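Local coordinates for protein cytosol aminopeptidase (Coxiella burnetii, PDB 3IJ3) that probably acts as a manganese-dependent aminopeptidase of the M17 family, removing N-terminal residues from peptides, at residues 36-41 / 83-88; 102-107 / 131-136; 108-113 / 148-153. All blocks are in the same frame, centred on the assembly; numbering follows the deposited sequence.

Overall arrangement
From the N terminus, after the short strand 29-30, the chain runs through strand 38-43, two helices and strand 75-79 before strand 85-91 comes to lie beside 38-43, and contact 1 (36-41 with 83-88) closes that loop of 41 residues. Contact 2 (102-107 with 131-136) opens only afterwards, so the two are in series. Contacts 2 and 3 cross: segment 108-113 follows 102-107 directly, and 148-153 comes after 131-136. Contact 3 completes a beta-alpha-beta unit whose helix, 123-135, belongs to contact 2. Contacts 1 and 3 share one sheet, strands 38-43 and 111-114 being neighbours. Contact 2, its centre about 10 Å from that of contact 3, joins the short helical turn 104-107 to helix 123-135 beside this sheet.

Contact 1: 36-41 / 83-88; sequences NFIPIQ and GALQRV
Two neighbouring parallel strands of the N-terminal mixed sheet meet where I40 pairs with V88, their short axes 4.8 Å apart at closest approach and 23° from parallel. P39 O takes the N-H of V88 at 2.9 Å, and V88 O takes the N-H of Q41 at 2.9 Å, both bonds close to straight. V88 thus uses its N-H and its carbonyl on the residues flanking I40, the pattern of a parallel bridge. On the side facing strand 75-79, Q86 and R87 both stand opposite I78, a classic beta bulge within strand 85-91. R87 bends at chi3 (-53°), bringing its guanidinium over the P39 ring: P39 CG lies 3.6 Å above the centre of the guanidinium plane. Q41, extended beyond CG, runs aslant the R87 side chain, with OE1 2.8 Å from R87 NH1 and CB at the guanidinium edge, in its plane; its amide stands nearly perpendicular to the guanidinium, at 83°. Both Q41 and R87 also touch W51 of helix 48-52. Toward the start of the strands, I38 CD1 packs on L85 CD2 at 3.9 Å in one of the two conformers modelled for L85, while I38 CG2 lies 3.9 Å from R87 CA.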
loop_
_atom_site.group_PDB
_atom_site.type_symbol
_atom_site.label_atom_id
_atom_site.label_comp_id
_atom_site.label_asym_id
_atom_site.label_seq_id
_atom_site.Cartn_x
_atom_site.Cartn_y
_atom_site.Cartn_z
ATOM N N ASN A 36 55.529 26.954 -16.031
ATOM C CA ASN A 36 54.808 26.517 -17.230
ATOM C C ASN A 36 53.442 25.829 -17.011
ATOM O O ASN A 36 52.984 25.063 -17.872
ATOM C CB ASN A 36 55.707 25.624 -18.089
ATOM C CG ASN A 36 56.266 24.441 -17.330
ATOM O OD1 ASN A 36 55.881 24.185 -16.180
ATOM N ND2 ASN A 36 57.198 23.707 -17.967
ATOM N N PHE A 37 52.793 26.080 -15.875
ATOM C CA PHE A 37 51.466 25.496 -15.669
ATOM C C PHE A 37 50.439 26.246 -16.523
ATOM O O PHE A 37 50.634 27.411 -16.824
ATOM C CB PHE A 37 51.023 25.600 -14.216
ATOM C CG PHE A 37 51.858 24.828 -13.242
ATOM C CD1 PHE A 37 52.222 23.523 -13.492
ATOM C CD2 PHE A 37 52.166 25.380 -12.001
ATOM C CE1 PHE A 37 52.966 22.795 -12.547
ATOM C CE2 PHE A 37 52.899 24.658 -11.059
ATOM C CZ PHE A 37 53.291 23.369 -11.336
ATOM N N ILE A 38 49.325 25.580 -16.870
ATOM C CA ILE A 38 48.230 26.188 -17.650
ATOM C C ILE A 38 47.265 26.919 -16.704
ATOM O O ILE A 38 46.694 26.298 -15.787
ATOM C CB ILE A 38 47.440 25.113 -18.417
ATOM C CG1 ILE A 38 48.371 24.303 -19.317
ATOM C CG2 ILE A 38 46.280 25.748 -19.235
ATOM C CD1 ILE A 38 47.762 23.000 -19.832
ATOM N N PRO A 39 47.104 28.241 -16.874
ATOM C CA PRO A 39 46.190 28.939 -15.978
ATOM C C PRO A 39 44.709 28.632 -16.212
ATOM O O PRO A 39 44.278 28.462 -17.355
ATOM C CB PRO A 39 46.465 30.417 -16.269
ATOM C CG PRO A 39 46.956 30.436 -17.704
ATOM C CD PRO A 39 47.767 29.157 -17.828
ATOM N N ILE A 40 43.968 28.529 -15.105
ATOM C CA ILE A 40 42.513 28.387 -15.100
ATOM C C ILE A 40 42.036 29.698 -14.488
ATOM O O ILE A 40 42.440 30.060 -13.377
ATOM C CB ILE A 40 42.038 27.216 -14.259
ATOM C CG1 ILE A 40 42.550 25.896 -14.854
ATOM C CG2 ILE A 40 40.536 27.212 -14.196
ATOM C CD1 ILE A 40 42.223 24.661 -13.972
ATOM N N GLN A 41 41.170 30.404 -15.198
ATOM C CA GLN A 41 40.697 31.711 -14.750
ATOM C C GLN A 41 39.175 31.781 -14.672
ATOM O O GLN A 41 38.505 31.514 -15.661
ATOM C CB GLN A 41 41.198 32.771 -15.735
ATOM C CG GLN A 41 40.737 34.216 -15.448
ATOM C CD GLN A 41 41.300 35.202 -16.430
ATOM O OE1 GLN A 41 42.120 34.845 -17.292
ATOM N NE2 GLN A 41 40.857 36.462 -16.329
ATOM N N GLY A 83 48.967 25.320 -30.845
ATOM C CA GLY A 83 47.909 24.321 -30.713
ATOM C C GLY A 83 47.913 23.704 -29.332
ATOM O O GLY A 83 47.019 22.930 -28.998
ATOM N N ALA A 84 48.924 24.012 -28.510
ATOM C CA ALA A 84 48.939 23.536 -27.139
ATOM C C ALA A 84 47.949 24.411 -26.393
ATOM O O ALA A 84 47.512 25.431 -26.916
ATOM C CB ALA A 84 50.338 23.681 -26.523
ATOM N N LEU A 85 47.601 24.034 -25.162
ATOM C CA LEU A 85 46.624 24.786 -24.366
ATOM C C LEU A 85 47.287 25.992 -23.675
ATOM O O LEU A 85 48.273 25.842 -22.942
ATOM C CB LEU A 85 45.961 23.840 -23.347
ATOM C CG LEU A 85 44.698 24.222 -22.566
ATOM C CD1 LEU A 85 43.544 24.516 -23.493
ATOM C CD2 LEU A 85 44.281 23.104 -21.601
ATOM N N GLN A 86 46.720 27.174 -23.897
ATOM C CA GLN A 86 47.226 28.420 -23.342
ATOM C C GLN A 86 46.572 28.738 -21.976
ATOM O O GLN A 86 47.245 29.169 -21.037
ATOM C CB GLN A 86 46.868 29.569 -24.313
ATOM C CG GLN A 86 47.239 30.973 -23.849
ATOM C CD GLN A 86 46.716 32.072 -24.781
ATOM O OE1 GLN A 86 46.193 33.068 -24.317
ATOM N NE2 GLN A 86 46.821 31.868 -26.084
ATOM N N ARG A 87 45.265 28.521 -21.892
ATOM C CA ARG A 87 44.473 28.919 -20.715
ATOM C C ARG A 87 43.115 28.323 -20.765
ATOM O O ARG A 87 42.617 28.000 -21.834
ATOM C CB ARG A 87 44.319 30.463 -20.736
ATOM C CG ARG A 87 43.291 31.108 -19.768
ATOM C CD ARG A 87 43.260 32.658 -19.938
ATOM N NE ARG A 87 44.610 33.194 -19.818
ATOM C CZ ARG A 87 45.210 33.529 -18.675
ATOM N NH1 ARG A 87 44.577 33.455 -17.501
ATOM N NH2 ARG A 87 46.459 33.970 -18.713
ATOM N N VAL A 88 42.494 28.169 -19.602
ATOM C CA VAL A 88 41.130 27.693 -19.554
ATOM C C VAL A 88 40.281 28.712 -18.796
ATOM O O VAL A 88 40.605 29.094 -17.668
ATOM C CB VAL A 88 41.001 26.303 -18.896
ATOM C CG1 VAL A 88 39.514 25.884 -18.772
ATOM C CG2 VAL A 88 41.777 25.251 -19.708
#

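Contact 2: 102-107 / 131-136; sequences GGLSKV and LAFGLG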
loop_
_atom_site.group_PDB
_atom_site.type_symbol
_atom_site.label_atom_id
_atom_site.label_comp_id
_atom_site.label_asym_id
_atom_site.label_seq_id
_atom_site.Cartn_x
_atom_site.Cartn_y
_atom_site.Cartn_z
ATOM N N GLY A 102 34.697 22.738 -8.504
ATOM C CA GLY A 102 34.545 21.300 -8.266
ATOM C C GLY A 102 34.287 20.491 -9.526
ATOM O O GLY A 102 34.588 19.293 -9.583
ATOM N N GLY A 103 33.712 21.116 -10.555
ATOM C CA GLY A 103 33.436 20.391 -11.790
ATOM C C GLY A 103 34.602 20.262 -12.757
ATOM O O GLY A 103 34.478 19.583 -13.768
ATOM N N LEU A 104 35.748 20.857 -12.436
ATOM C CA LEU A 104 36.877 20.894 -13.379
ATOM C C LEU A 104 37.483 19.563 -13.815
ATOM O O LEU A 104 37.741 19.367 -15.005
ATOM C CB LEU A 104 37.976 21.835 -12.877
ATOM C CG LEU A 104 37.674 23.329 -12.956
ATOM C CD1 LEU A 104 38.688 24.083 -12.113
ATOM C CD2 LEU A 104 37.678 23.817 -14.415
ATOM N N SER A 105 37.700 18.640 -12.879
ATOM C CA SER A 105 38.300 17.359 -13.256
ATOM C C SER A 105 37.518 16.623 -14.332
ATOM O O SER A 105 38.109 15.940 -15.176
ATOM C CB SER A 105 38.529 16.460 -12.044
ATOM O OG SER A 105 39.640 16.929 -11.322
ATOM N N LYS A 106 36.200 16.773 -14.325
ATOM C CA LYS A 106 35.353 16.092 -15.323
ATOM C C LYS A 106 35.328 16.720 -16.727
ATOM O O LYS A 106 34.898 16.073 -17.686
ATOM C CB LYS A 106 33.918 15.946 -14.816
ATOM C CG LYS A 106 33.737 14.902 -13.721
ATOM C CD LYS A 106 32.260 14.814 -13.336
ATOM C CE LYS A 106 31.966 13.764 -12.294
ATOM N NZ LYS A 106 32.199 12.383 -12.769
ATOM N N VAL A 107 35.807 17.951 -16.855
ATOM C CA VAL A 107 35.775 18.652 -18.136
ATOM C C VAL A 107 37.136 19.112 -18.649
ATOM O O VAL A 107 37.290 19.358 -19.852
ATOM C CB VAL A 107 34.795 19.858 -18.089
ATOM C CG1 VAL A 107 33.355 19.360 -17.828
ATOM C CG2 VAL A 107 35.215 20.900 -17.036
ATOM N N LEU A 131 40.425 23.425 -2.877
ATOM C CA LEU A 131 39.799 22.246 -2.261
ATOM C C LEU A 131 38.683 21.653 -3.149
ATOM O O LEU A 131 38.657 20.439 -3.387
ATOM C CB LEU A 131 39.248 22.606 -0.875
ATOM C CG LEU A 131 38.520 21.489 -0.134
ATOM C CD1 LEU A 131 39.467 20.311 0.121
ATOM C CD2 LEU A 131 37.926 22.045 1.167
ATOM N N ALA A 132 37.818 22.511 -3.692
ATOM C CA ALA A 132 36.719 22.062 -4.567
ATOM C C ALA A 132 37.260 21.270 -5.730
ATOM O O ALA A 132 36.676 20.252 -6.107
ATOM C CB ALA A 132 35.882 23.254 -5.065
ATOM N N PHE A 133 38.373 21.724 -6.316
ATOM C CA PHE A 133 38.986 20.963 -7.400
ATOM C C PHE A 133 39.267 19.520 -6.968
ATOM O O PHE A 133 38.940 18.552 -7.691
ATOM C CB PHE A 133 40.294 21.609 -7.869
ATOM C CG PHE A 133 40.983 20.816 -8.944
ATOM C CD1 PHE A 133 40.620 20.984 -10.271
ATOM C CD2 PHE A 133 41.934 19.871 -8.631
ATOM C CE1 PHE A 133 41.221 20.226 -11.260
ATOM C CE2 PHE A 133 42.534 19.118 -9.624
ATOM C CZ PHE A 133 42.171 19.298 -10.927
ATOM N N GLY A 134 39.896 19.382 -5.800
ATOM C CA GLY A 134 40.227 18.078 -5.255
ATOM C C GLY A 134 38.982 17.232 -4.970
ATOM O O GLY A 134 38.946 16.055 -5.308
ATOM N N LEU A 135 37.961 17.849 -4.386
ATOM C CA LEU A 135 36.704 17.141 -4.070
ATOM C C LEU A 135 36.017 16.590 -5.310
ATOM O O LEU A 135 35.428 15.500 -5.275
ATOM C CB LEU A 135 35.754 18.030 -3.283
ATOM C CG LEU A 135 36.263 18.381 -1.879
ATOM C CD1 LEU A 135 35.277 19.264 -1.148
ATOM C CD2 LEU A 135 36.562 17.103 -1.062
ATOM N N GLY A 136 36.108 17.323 -6.420
ATOM C CA GLY A 136 35.542 16.869 -7.666
ATOM C C GLY A 136 36.371 15.831 -8.388
ATOM O O GLY A 136 35.916 15.292 -9.396
HETATM O O HOH W 1 37.419 18.886 -10.032
HETATM O O HOH W 2 34.791 17.223 -11.424
#
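G102 and A132 bring the two backbones within 4.4 Å, CA to CA, close enough for G102 CA to lie 3.2 Å from A132 O in a CA-H...O contact with 149° at the hydrogen. A second contact of this kind runs the other way, from G136 CA to G102 O, again at 3.2 Å and straighter, at 166°. The lack of a side chain at G136 permits the approach, since a CB there would run into G102 O. No direct hydrogen bond joins the segments; two waters bridge them instead. Water 1 accepts from S105 N and lies within bonding distance of G102 O and F133 O, while water 2 sits between G102 O, G136 O and the N-H of K106, the last at a long 3.3 Å. G102 O is therefore approached by both waters and by G136 CA. The site lies where the C-terminal part of helix 123-135, the connecting helix of a beta-alpha-beta unit, meets the weakly bonded helical turn at 104-107. F133 carries the side-chain part of the contact. With CG anti to its backbone N (chi1 177°), its ring extends toward the 104-107 turn. In one of its two modelled conformers, S105 places OG over one ring face, 3.5 Å from F133 CZ, while L104 CB comes up at the edge near the ring plane, 3.8 Å from F133 CD1. L104 and F133 cross at about a right angle. In that same conformer the S105 hydroxyl bonds just beyond the segment to S137 OG, which also bonds to F133 O. The F133 ring also touches L153 of strand 151-154 and L108 of the loop before strand 111-114.

Contact 3: 108-113 / 148-153; sequences LPPGAF and PYLAKL
The F113 ring has L108 CD1 over one face, 4.1 Å above the plane and over its centre, and K152 O in plane at its edge, 3.5 Å from F113 CD2. A151 CB meets the ring obliquely, 3.6 Å from F113 CE2. The same methyl lies 3.6 Å from L108 CB, so it touches both L108 and F113 beside the place where they meet. A chi1 of -60° sets the ring beside the backbone N of F113 and swings it back over G111, where a CB would be crowded by F113 CE2. The backbone angles of G111 likewise call for glycine. Strands 111-114 and 151-154 are the parallel pair of a beta-alpha-beta unit whose intervening helix, 123-135, covers the face carrying A151 and L153; L153 touches both L130 and F133 there. Three hydrogen bonds fix the register. G111 O accepts from K152 N, and K152 O accepts from F113 N at 2.8 Å. The bond from G111 N to L150 O is also straight at the hydrogen (171°), yet its donor stands 36° out of the carbonyl plane. L153 CD1 turns inward to lie 4.0 Å from F113 CB. Where the strands begin, P110 and L150 pack through their CB atoms at 3.9 Å. P109 O is buried here with no polar partner in the model. At this end P109 and P110 also pack on A65 and G67 of a second subunit.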
loop_
_atom_site.group_PDB
_atom_site.type_symbol
_atom_site.label_atom_id
_atom_site.label_comp_id
_atom_site.label_asym_id
_atom_site.label_seq_id
_atom_site.Cartn_x
_atom_site.Cartn_y
_atom_site.Cartn_z
ATOM N N LEU A 108 38.126 19.211 -17.770
ATOM C CA LEU A 108 39.444 19.693 -18.188
ATOM C C LEU A 108 40.205 18.773 -19.103
ATOM O O LEU A 108 40.180 17.558 -18.942
ATOM C CB LEU A 108 40.350 19.982 -16.996
ATOM C CG LEU A 108 40.137 21.284 -16.241
ATOM C CD1 LEU A 108 41.014 21.307 -14.987
ATOM C CD2 LEU A 108 40.443 22.476 -17.144
ATOM N N PRO A 109 40.897 19.363 -20.087
ATOM C CA PRO A 109 41.767 18.536 -20.884
ATOM C C PRO A 109 42.930 18.068 -19.990
ATOM O O PRO A 109 43.091 18.571 -18.875
ATOM C CB PRO A 109 42.312 19.503 -21.947
ATOM C CG PRO A 109 41.441 20.703 -21.920
ATOM C CD PRO A 109 40.875 20.769 -20.538
ATOM N N PRO A 110 43.738 17.119 -20.468
ATOM C CA PRO A 110 44.895 16.678 -19.684
ATOM C C PRO A 110 45.906 17.805 -19.431
ATOM O O PRO A 110 46.052 18.719 -20.270
ATOM C CB PRO A 110 45.535 15.621 -20.594
ATOM C CG PRO A 110 44.400 15.093 -21.385
ATOM C CD PRO A 110 43.572 16.312 -21.687
ATOM N N GLY A 111 46.585 17.764 -18.284
ATOM C CA GLY A 111 47.616 18.768 -17.997
ATOM C C GLY A 111 47.841 19.149 -16.563
ATOM O O GLY A 111 47.186 18.630 -15.656
ATOM N N ALA A 112 48.805 20.057 -16.386
ATOM C CA ALA A 112 49.193 20.620 -15.102
ATOM C C ALA A 112 48.669 22.038 -15.099
ATOM O O ALA A 112 49.107 22.867 -15.903
ATOM C CB ALA A 112 50.743 20.614 -14.940
ATOM N N PHE A 113 47.736 22.329 -14.196
ATOM C CA PHE A 113 47.066 23.634 -14.166
ATOM C C PHE A 113 47.373 24.420 -12.912
ATOM O O PHE A 113 47.910 23.889 -11.943
ATOM C CB PHE A 113 45.539 23.437 -14.298
ATOM C CG PHE A 113 45.107 22.742 -15.581
ATOM C CD1 PHE A 113 44.710 23.490 -16.691
ATOM C CD2 PHE A 113 45.107 21.355 -15.687
ATOM C CE1 PHE A 113 44.318 22.866 -17.884
ATOM C CE2 PHE A 113 44.724 20.716 -16.871
ATOM C CZ PHE A 113 44.328 21.481 -17.984
ATOM N N PRO A 148 41.908 7.323 -13.858
ATOM C CA PRO A 148 41.980 8.548 -13.081
ATOM C C PRO A 148 41.919 9.769 -13.996
ATOM O O PRO A 148 42.209 9.664 -15.188
ATOM C CB PRO A 148 43.329 8.443 -12.371
ATOM C CG PRO A 148 44.163 7.529 -13.235
ATOM C CD PRO A 148 43.246 6.805 -14.192
ATOM N N TYR A 149 41.490 10.900 -13.446
ATOM C CA TYR A 149 41.404 12.126 -14.220
ATOM C C TYR A 149 42.806 12.559 -14.592
ATOM O O TYR A 149 43.751 12.323 -13.844
ATOM C CB TYR A 149 40.696 13.215 -13.437
ATOM C CG TYR A 149 39.274 12.880 -13.096
ATOM C CD1 TYR A 149 38.304 12.774 -14.088
ATOM C CD2 TYR A 149 38.880 12.694 -11.777
ATOM C CE1 TYR A 149 37.002 12.469 -13.777
ATOM C CE2 TYR A 149 37.569 12.407 -11.460
ATOM C CZ TYR A 149 36.643 12.296 -12.452
ATOM O OH TYR A 149 35.351 12.020 -12.106
ATOM N N LEU A 150 42.941 13.188 -15.748
ATOM C CA LEU A 150 44.265 13.582 -16.249
ATOM C C LEU A 150 44.652 15.030 -15.996
ATOM O O LEU A 150 45.724 15.452 -16.423
ATOM C CB LEU A 150 44.354 13.281 -17.741
ATOM C CG LEU A 150 44.107 11.810 -18.092
ATOM C CD1 LEU A 150 44.158 11.601 -19.611
ATOM C CD2 LEU A 150 45.098 10.906 -17.363
ATOM N N ALA A 151 43.783 15.799 -15.353
ATOM C CA ALA A 151 44.100 17.168 -15.007
ATOM C C ALA A 151 44.530 17.213 -13.540
ATOM O O ALA A 151 43.881 16.606 -12.661
ATOM C CB ALA A 151 42.910 18.075 -15.248
ATOM N N LYS A 152 45.631 17.917 -13.279
ATOM C CA LYS A 152 46.134 18.116 -11.910
ATOM C C LYS A 152 46.311 19.598 -11.665
ATOM O O LYS A 152 46.536 20.361 -12.609
ATOM C CB LYS A 152 47.433 17.374 -11.678
ATOM C CG LYS A 152 47.295 15.861 -11.831
ATOM C CD LYS A 152 48.567 15.184 -11.353
ATOM C CE LYS A 152 48.493 13.660 -11.427
ATOM N NZ LYS A 152 49.714 13.101 -10.754
ATOM N N LEU A 153 46.188 20.004 -10.402
ATOM C CA LEU A 153 46.259 21.413 -10.030
ATOM C C LEU A 153 47.370 21.696 -9.052
ATOM O O LEU A 153 47.556 20.968 -8.061
ATOM C CB LEU A 153 44.932 21.835 -9.391
ATOM C CG LEU A 153 44.628 23.309 -9.141
ATOM C CD1 LEU A 153 44.532 24.076 -10.493
ATOM C CD2 LEU A 153 43.288 23.446 -8.366
HETATM O O HOH W 3 40.533 15.796 -16.337
#